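Long-range contacts in lysyl oxidase (PDB 1W7C), which probably oxidises primary amines, lysine side chains among them, with the help of a copper ion and a topaquinone cofactor: residues Tyr408-His413 against Thr422-Leu427; Tyr418-Gln423 against Gln692-Tyr697. All blocks are in the same frame, centred on the assembly; numbering follows the deposited sequence.

Interaction 1. Residues Tyr408-His413 against Thr422-Leu427; sequences YSLLRH and TQNPTL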
ATOM      1  N   TYR A 408      -5.764   6.501  10.250  1.00 14.51           N
ATOM      2  CA  TYR A 408      -4.734   7.533  10.430  1.00 14.56           C
ATOM      3  C   TYR A 408      -5.362   8.865   9.980  1.00 14.40           C
ATOM      4  O   TYR A 408      -6.221   8.896   9.068  1.00 15.36           O
ATOM      5  CB  TYR A 408      -3.465   7.209   9.612  1.00 14.15           C
ATOM      6  CG  TYR A 408      -3.723   7.244   8.141  1.00 14.59           C
ATOM      7  CD1 TYR A 408      -4.336   6.185   7.488  1.00 15.31           C
ATOM      8  CD2 TYR A 408      -3.356   8.345   7.381  1.00 14.31           C
ATOM      9  CE1 TYR A 408      -4.593   6.224   6.121  1.00 15.38           C
ATOM     10  CE2 TYR A 408      -3.595   8.389   6.022  1.00 15.04           C
ATOM     11  CZ  TYR A 408      -4.224   7.343   5.392  1.00 15.52           C
ATOM     12  OH  TYR A 408      -4.532   7.464   4.062  1.00 16.33           O
ATOM     13  N   SER A 409      -4.930   9.939  10.615  1.00 14.39           N
ATOM     14  CA  SER A 409      -5.409  11.261  10.253  1.00 15.37           C
ATOM     15  C   SER A 409      -4.888  11.697   8.874  1.00 13.37           C
ATOM     16  O   SER A 409      -3.903  11.158   8.376  1.00 14.54           O
ATOM     17  CB  SER A 409      -5.101  12.277  11.389  0.80 15.70           C
ATOM     18  OG  SER A 409      -3.839  12.852  11.180  0.80 16.18           O
ATOM     19  N   LEU A 410      -5.563  12.648   8.232  1.00 14.24           N
ATOM     20  CA  LEU A 410      -5.119  13.073   6.903  1.00 14.57           C
ATOM     21  C   LEU A 410      -3.822  13.862   6.999  1.00 13.54           C
ATOM     22  O   LEU A 410      -2.959  13.729   6.147  1.00 14.71           O
ATOM     23  CB  LEU A 410      -6.226  13.869   6.191  1.00 14.54           C
ATOM     24  CG  LEU A 410      -5.887  14.316   4.755  1.00 16.08           C
ATOM     25  CD1 LEU A 410      -5.542  13.140   3.858  1.00 18.19           C
ATOM     26  CD2 LEU A 410      -7.093  15.062   4.213  1.00 18.48           C
ATOM     27  N   LEU A 411      -3.715  14.703   8.024  1.00 15.04           N
ATOM     28  CA  LEU A 411      -2.485  15.442   8.305  1.00 15.75           C
ATOM     29  C   LEU A 411      -2.499  15.894   9.762  1.00 15.22           C
ATOM     30  O   LEU A 411      -3.506  15.765  10.460  1.00 16.33           O
ATOM     31  CB  LEU A 411      -2.274  16.610   7.328  1.00 15.64           C
ATOM     32  CG  LEU A 411      -3.197  17.811   7.377  1.00 19.67           C
ATOM     33  CD1 LEU A 411      -3.027  18.659   8.632  1.00 27.06           C
ATOM     34  CD2 LEU A 411      -2.993  18.699   6.167  1.00 20.79           C
ATOM     35  N   ARG A 412      -1.348  16.359  10.223  1.00 14.86           N
ATOM     36  CA  ARG A 412      -1.278  16.995  11.523  1.00 15.83           C
ATOM     37  C   ARG A 412      -0.011  17.813  11.642  1.00 15.84           C
ATOM     38  O   ARG A 412       0.954  17.581  10.903  1.00 15.44           O
ATOM     39  CB  ARG A 412      -1.242  15.932  12.652  1.00 15.24           C
ATOM     40  CG  ARG A 412       0.151  15.285  12.786  1.00 14.66           C
ATOM     41  CD  ARG A 412       0.275  14.179  13.832  1.00 16.03           C
ATOM     42  NE  ARG A 412      -0.407  14.484  15.095  1.00 15.21           N
ATOM     43  CZ  ARG A 412      -0.022  15.399  15.965  1.00 16.18           C
ATOM     44  NH1 ARG A 412       1.054  16.123  15.720  1.00 16.43           N
ATOM     45  NH2 ARG A 412      -0.755  15.608  17.065  1.00 16.65           N
ATOM     46  N   HIS A 413      -0.009  18.691  12.650  1.00 15.85           N
ATOM     47  CA  HIS A 413       1.239  19.223  13.157  1.00 15.33           C
ATOM     48  C   HIS A 413       1.092  19.681  14.599  1.00 15.90           C
ATOM     49  O   HIS A 413       0.082  20.257  14.959  1.00 17.19           O
ATOM     50  CB  HIS A 413       1.813  20.363  12.274  1.00 16.35           C
ATOM     51  CG  HIS A 413       3.164  20.825  12.709  1.00 16.20           C
ATOM     52  ND1 HIS A 413       4.256  19.986  12.757  1.00 15.11           N
ATOM     53  CD2 HIS A 413       3.597  22.035  13.147  1.00 17.26           C
ATOM     54  CE1 HIS A 413       5.305  20.665  13.182  1.00 16.80           C
ATOM     55  NE2 HIS A 413       4.931  21.909  13.438  1.00 17.95           N
ATOM     56  N   THR A 422      -6.256  16.934  11.186  1.00 15.11           N
ATOM     57  CA  THR A 422      -7.386  16.760  10.297  1.00 15.35           C
ATOM     58  C   THR A 422      -7.691  15.285  10.167  1.00 15.45           C
ATOM     59  O   THR A 422      -6.801  14.492   9.915  1.00 15.11           O
ATOM     60  CB  THR A 422      -7.054  17.336   8.916  1.00 16.57           C
ATOM     61  OG1 THR A 422      -6.874  18.755   9.040  1.00 17.05           O
ATOM     62  CG2 THR A 422      -8.231  17.113   7.958  1.00 16.66           C
ATOM     63  N   GLN A 423      -8.939  14.923  10.381  1.00 15.05           N
ATOM     64  CA  GLN A 423      -9.421  13.553  10.196  1.00 15.10           C
ATOM     65  C   GLN A 423      -9.400  13.163   8.722  1.00 14.66           C
ATOM     66  O   GLN A 423      -9.272  13.997   7.832  1.00 15.49           O
ATOM     67  CB  GLN A 423     -10.831  13.367  10.784  1.00 15.29           C
ATOM     68  CG  GLN A 423     -10.942  13.693  12.228  1.00 17.47           C
ATOM     69  CD  GLN A 423     -12.349  13.497  12.704  1.00 25.65           C
ATOM     70  OE1 GLN A 423     -13.148  14.406  12.612  1.00 31.43           O
ATOM     71  NE2 GLN A 423     -12.669  12.310  13.176  1.00 28.69           N
ATOM     72  N   ASN A 424      -9.560  11.875   8.483  1.00 15.80           N
ATOM     73  CA  ASN A 424      -9.433  11.296   7.138  1.00 14.64           C
ATOM     74  C   ASN A 424     -10.636  10.406   6.781  1.00 14.45           C
ATOM     75  O   ASN A 424     -10.496   9.224   6.577  1.00 14.37           O
ATOM     76  CB  ASN A 424      -8.135  10.480   7.093  1.00 14.99           C
ATOM     77  CG  ASN A 424      -7.634  10.156   5.714  1.00 14.28           C
ATOM     78  OD1 ASN A 424      -8.118  10.644   4.687  1.00 15.81           O
ATOM     79  ND2 ASN A 424      -6.569   9.338   5.687  1.00 16.32           N
ATOM     80  N   PRO A 425     -11.807  11.009   6.660  1.00 13.96           N
ATOM     81  CA  PRO A 425     -12.958  10.305   6.080  1.00 13.93           C
ATOM     82  C   PRO A 425     -12.785  10.182   4.583  1.00 13.48           C
ATOM     83  O   PRO A 425     -12.271  11.081   3.935  1.00 14.03           O
ATOM     84  CB  PRO A 425     -14.118  11.234   6.386  1.00 15.70           C
ATOM     85  CG  PRO A 425     -13.475  12.601   6.318  1.00 16.60           C
ATOM     86  CD  PRO A 425     -12.141  12.409   6.991  1.00 15.49           C
ATOM     87  N   THR A 426     -13.193   9.047   4.041  1.00 14.06           N
ATOM     88  CA  THR A 426     -13.078   8.775   2.599  1.00 14.20           C
ATOM     89  C   THR A 426     -14.400   8.233   2.071  1.00 13.51           C
ATOM     90  O   THR A 426     -15.127   7.525   2.783  1.00 14.35           O
ATOM     91  CB  THR A 426     -11.976   7.766   2.270  1.00 14.26           C
ATOM     92  OG1 THR A 426     -12.220   6.558   2.997  1.00 13.82           O
ATOM     93  CG2 THR A 426     -10.626   8.317   2.643  1.00 14.14           C
ATOM     94  N   LEU A 427     -14.718   8.580   0.841  1.00 12.92           N
ATOM     95  CA  LEU A 427     -15.820   7.911   0.140  1.00 13.43           C
ATOM     96  C   LEU A 427     -15.274   6.655  -0.531  1.00 14.35           C
ATOM     97  O   LEU A 427     -14.208   6.676  -1.104  1.00 14.09           O
ATOM     98  CB  LEU A 427     -16.441   8.801  -0.936  1.00 14.34           C
ATOM     99  CG  LEU A 427     -17.713   8.268  -1.560  1.00 14.57           C
ATOM    100  CD1 LEU A 427     -18.850   8.340  -0.538  1.00 16.71           C
ATOM    101  CD2 LEU A 427     -18.088   9.023  -2.798  1.00 16.66           C
TER
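N424 lays its amide nitrogen over one face of the Y408 ring where the base of the beta hairpin 411-415/418-433 is closed, inside the copper amine oxidase enzyme domain. ND2 of N424 sits 3.0 Å above the plane of the Y408 ring, displaced toward the rim, where CE2 and CZ are its nearest atoms. Ring and amide planes stand 77° apart, so the amide points its nitrogen down at the ring instead of lying flat on it. The same ND2 gives only a weak hydrogen bond to Y408 O, at 3.4 Å. The other amide atom, OD1 of N424, lies against L410 CD1. CG of N424 is anti to its backbone N (chi1 -163°), which places CG over toward Y408 and L410.

Backbone bonds fix this register. T422 N reaches L411 O at 3.1 Å, nearly straight at 173°, in the antiparallel hydrogen-bonded pair that joins L411 and T422. L410 N binds T422 O at 2.8 Å, and S409 CB packs on the same oxygen. Further out, T422 OG1 is held by R687, and R457 of the second subunit makes a cation-pi contact with the Y408 ring. Buried Q423 O has no polar partner in the model; L410 CB lies 3.5 Å from Q423 O.

Interaction 2. Residues Tyr418-Gln423 against Gln692-Tyr697; sequences YSAITQ and QVFYTY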
ATOM      1  N   TYR A 418       0.487  24.762  19.769  1.00 19.78           N
ATOM      2  CA  TYR A 418      -0.761  24.253  19.206  1.00 19.65           C
ATOM      3  C   TYR A 418      -0.590  22.855  18.644  1.00 19.16           C
ATOM      4  O   TYR A 418       0.534  22.397  18.404  1.00 18.51           O
ATOM      5  CB  TYR A 418      -1.267  25.169  18.080  1.00 20.05           C
ATOM      6  CG  TYR A 418      -0.438  25.135  16.787  1.00 18.80           C
ATOM      7  CD1 TYR A 418      -0.659  24.168  15.792  1.00 19.40           C
ATOM      8  CD2 TYR A 418       0.560  26.080  16.558  1.00 18.90           C
ATOM      9  CE1 TYR A 418       0.099  24.157  14.650  1.00 18.54           C
ATOM     10  CE2 TYR A 418       1.333  26.070  15.386  1.00 20.03           C
ATOM     11  CZ  TYR A 418       1.089  25.101  14.429  1.00 18.27           C
ATOM     12  OH  TYR A 418       1.812  25.055  13.248  1.00 20.46           O
ATOM     13  N   SER A 419      -1.723  22.160  18.504  1.00 18.81           N
ATOM     14  CA  SER A 419      -1.773  20.961  17.691  1.00 17.58           C
ATOM     15  C   SER A 419      -2.940  21.068  16.752  1.00 17.70           C
ATOM     16  O   SER A 419      -4.042  21.417  17.179  1.00 20.00           O
ATOM     17  CB  SER A 419      -1.933  19.708  18.550  1.00 19.76           C
ATOM     18  OG  SER A 419      -0.764  19.419  19.268  1.00 20.27           O
ATOM     19  N   ALA A 420      -2.687  20.795  15.485  1.00 17.39           N
ATOM     20  CA  ALA A 420      -3.706  20.885  14.450  1.00 16.89           C
ATOM     21  C   ALA A 420      -3.769  19.522  13.771  1.00 17.69           C
ATOM     22  O   ALA A 420      -2.771  19.025  13.304  1.00 19.76           O
ATOM     23  CB  ALA A 420      -3.321  21.968  13.458  1.00 18.40           C
ATOM     24  N   ILE A 421      -4.914  18.862  13.811  1.00 16.51           N
ATOM     25  CA  ILE A 421      -5.077  17.530  13.223  1.00 16.89           C
ATOM     26  C   ILE A 421      -6.353  17.506  12.376  1.00 16.07           C
ATOM     27  O   ILE A 421      -7.391  17.964  12.838  1.00 16.75           O
ATOM     28  CB  ILE A 421      -5.170  16.391  14.333  1.00 16.07           C
ATOM     29  CG1 ILE A 421      -4.097  16.539  15.412  1.00 18.52           C
ATOM     30  CG2 ILE A 421      -5.126  15.012  13.675  1.00 16.80           C
ATOM     31  CD1 ILE A 421      -4.368  15.750  16.598  1.00 41.70           C
ATOM     32  N   THR A 422      -6.256  16.934  11.186  1.00 15.11           N
ATOM     33  CA  THR A 422      -7.386  16.760  10.297  1.00 15.35           C
ATOM     34  C   THR A 422      -7.691  15.285  10.167  1.00 15.45           C
ATOM     35  O   THR A 422      -6.801  14.492   9.915  1.00 15.11           O
ATOM     36  CB  THR A 422      -7.054  17.336   8.916  1.00 16.57           C
ATOM     37  OG1 THR A 422      -6.874  18.755   9.040  1.00 17.05           O
ATOM     38  CG2 THR A 422      -8.231  17.113   7.958  1.00 16.66           C
ATOM     39  N   GLN A 423      -8.939  14.923  10.381  1.00 15.05           N
ATOM     40  CA  GLN A 423      -9.421  13.553  10.196  1.00 15.10           C
ATOM     41  C   GLN A 423      -9.400  13.163   8.722  1.00 14.66           C
ATOM     42  O   GLN A 423      -9.272  13.997   7.832  1.00 15.49           O
ATOM     43  CB  GLN A 423     -10.831  13.367  10.784  1.00 15.29           C
ATOM     44  CG  GLN A 423     -10.942  13.693  12.228  1.00 17.47           C
ATOM     45  CD  GLN A 423     -12.349  13.497  12.704  1.00 25.65           C
ATOM     46  OE1 GLN A 423     -13.148  14.406  12.612  1.00 31.43           O
ATOM     47  NE2 GLN A 423     -12.669  12.310  13.176  1.00 28.69           N
ATOM     48  N   GLN A 692     -11.739  18.504  11.678  1.00 17.69           N
ATOM     49  CA  GLN A 692     -10.398  18.788  12.175  1.00 17.39           C
ATOM     50  C   GLN A 692     -10.497  19.409  13.559  1.00 19.85           C
ATOM     51  O   GLN A 692     -11.607  19.788  13.986  1.00 20.60           O
ATOM     52  CB  GLN A 692      -9.617  19.655  11.172  1.00 18.75           C
ATOM     53  CG  GLN A 692     -10.231  20.965  10.789  1.00 19.63           C
ATOM     54  CD  GLN A 692      -9.303  21.755   9.871  1.00 19.33           C
ATOM     55  OE1 GLN A 692      -8.262  22.223  10.304  1.00 21.22           O
ATOM     56  NE2 GLN A 692      -9.715  21.954   8.618  1.00 19.96           N
ATOM     57  N   VAL A 693      -9.358  19.487  14.249  1.00 18.62           N
ATOM     58  CA  VAL A 693      -9.271  20.084  15.586  1.00 19.30           C
ATOM     59  C   VAL A 693      -8.095  21.049  15.573  1.00 18.20           C
ATOM     60  O   VAL A 693      -7.083  20.808  14.920  1.00 18.68           O
ATOM     61  CB  VAL A 693      -9.113  19.004  16.707  1.00 21.53           C
ATOM     62  CG1 VAL A 693      -7.833  18.201  16.549  1.00 20.48           C
ATOM     63  CG2 VAL A 693      -9.191  19.630  18.090  1.00 22.68           C
ATOM     64  N   PHE A 694      -8.257  22.127  16.330  1.00 19.07           N
ATOM     65  CA  PHE A 694      -7.195  23.082  16.583  1.00 19.91           C
ATOM     66  C   PHE A 694      -7.143  23.287  18.074  1.00 20.95           C
ATOM     67  O   PHE A 694      -8.036  23.863  18.658  1.00 22.12           O
ATOM     68  CB  PHE A 694      -7.446  24.387  15.828  1.00 20.78           C
ATOM     69  CG  PHE A 694      -6.343  25.401  15.948  1.00 21.44           C
ATOM     70  CD1 PHE A 694      -6.609  26.705  16.375  1.00 26.70           C
ATOM     71  CD2 PHE A 694      -5.048  25.084  15.592  1.00 22.84           C
ATOM     72  CE1 PHE A 694      -5.597  27.644  16.463  1.00 43.67           C
ATOM     73  CE2 PHE A 694      -4.021  26.031  15.691  1.00 28.23           C
ATOM     74  CZ  PHE A 694      -4.297  27.304  16.110  1.00 42.35           C
ATOM     75  N   TYR A 695      -6.100  22.745  18.670  1.00 19.29           N
ATOM     76  CA  TYR A 695      -5.832  22.828  20.099  1.00 20.14           C
ATOM     77  C   TYR A 695      -4.773  23.895  20.300  1.00 18.96           C
ATOM     78  O   TYR A 695      -3.765  23.906  19.591  1.00 19.89           O
ATOM     79  CB  TYR A 695      -5.263  21.473  20.577  1.00 19.56           C
ATOM     80  CG  TYR A 695      -4.624  21.553  21.950  1.00 20.92           C
ATOM     81  CD1 TYR A 695      -3.278  21.907  22.107  1.00 21.02           C
ATOM     82  CD2 TYR A 695      -5.362  21.254  23.074  1.00 21.39           C
ATOM     83  CE1 TYR A 695      -2.712  22.011  23.350  1.00 21.38           C
ATOM     84  CE2 TYR A 695      -4.810  21.342  24.357  1.00 21.11           C
ATOM     85  CZ  TYR A 695      -3.469  21.705  24.471  1.00 22.35           C
ATOM     86  OH  TYR A 695      -2.904  21.792  25.720  1.00 30.26           O
ATOM     87  N   THR A 696      -4.988  24.780  21.264  1.00 20.39           N
ATOM     88  CA  THR A 696      -3.970  25.735  21.649  1.00 22.57           C
ATOM     89  C   THR A 696      -3.747  25.728  23.127  1.00 23.32           C
ATOM     90  O   THR A 696      -4.675  25.496  23.892  1.00 25.31           O
ATOM     91  CB  THR A 696      -4.349  27.149  21.211  1.00 27.91           C
ATOM     92  OG1 THR A 696      -5.644  27.487  21.709  1.00 34.80           O
ATOM     93  CG2 THR A 696      -4.448  27.245  19.678  1.00 27.87           C
ATOM     94  N   TYR A 697      -2.508  26.045  23.504  1.00 24.93           N
ATOM     95  CA  TYR A 697      -2.151  26.176  24.906  1.00 29.14           C
ATOM     96  C   TYR A 697      -1.582  27.568  25.116  1.00 34.87           C
ATOM     97  O   TYR A 697      -0.750  28.019  24.347  1.00 32.72           O
ATOM     98  CB  TYR A 697      -1.136  25.108  25.306  1.00 31.85           C
ATOM     99  CG  TYR A 697      -0.665  25.204  26.747  1.00 38.92           C
ATOM    100  CD1 TYR A 697      -1.332  24.528  27.760  1.00 45.39           C
ATOM    101  CD2 TYR A 697       0.449  25.969  27.092  1.00 76.66           C
ATOM    102  CE1 TYR A 697      -0.904  24.602  29.082  1.00 54.32           C
ATOM    103  CE2 TYR A 697       0.886  26.052  28.409  1.00 88.74           C
ATOM    104  CZ  TYR A 697       0.205  25.363  29.397  1.00 72.00           C
ATOM    105  OH  TYR A 697       0.629  25.445  30.702  1.00 74.91           O
TER
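F694 swings its ring across the side chain of Y418, with F694 CE2 3.7 Å from Y418 CB and close to CG and CD1 of the same residue. The two rings are inclined at 45° with centroids 5.8 Å apart, an oblique pair. Nearer the F694 backbone, CD2 of the ring meets A420 CB, which lies at the ring edge. An alanine at F694 would probably open a gap beside Y418 and A420, leaving the Y418 ring with less to hold its tilt.

On the other face, I421 CB packs on V693 CG1 at 3.9 Å, and S419 N lies in the plane of the Y695 ring, at its edge. Strands 418-422 and 692-697 run antiparallel (175°), joined by four backbone hydrogen bonds through S419-Y695 and I421-V693, of which Y695 N to S419 O is 2.9 Å long and 172° at the hydrogen.

The polar ends turn elsewhere: Y418 OH binds N199 O of the second subunit, and Y695 OH binds S704. Across the strands, therefore, cohesion comes from backbone bonds and apolar packing, while the hydroxyls of Y418 and Y695 serve other parts of the fold and the dimer.

In the fold
Strand 418-433 is the common element: at its 418-422 end it pairs with 411-415 along one edge and with 692-697 along the other. Interactions 1 and 2 share T422 and Q423, and their centres lie about 12 Å apart. They also touch directly, since H413 N is 2.9 Å from A420 O, a probable hydrogen bond, and H413 CD2 packs on Y418 OH at 3.5 Å. Both lie away from the copper and calcium sites, yet both reach the second subunit. R412 and H413 bind D439 of that subunit, the residue next in sequence to the topaquinone position Y438, so the hairpin meets its partner close in sequence to the cofactor.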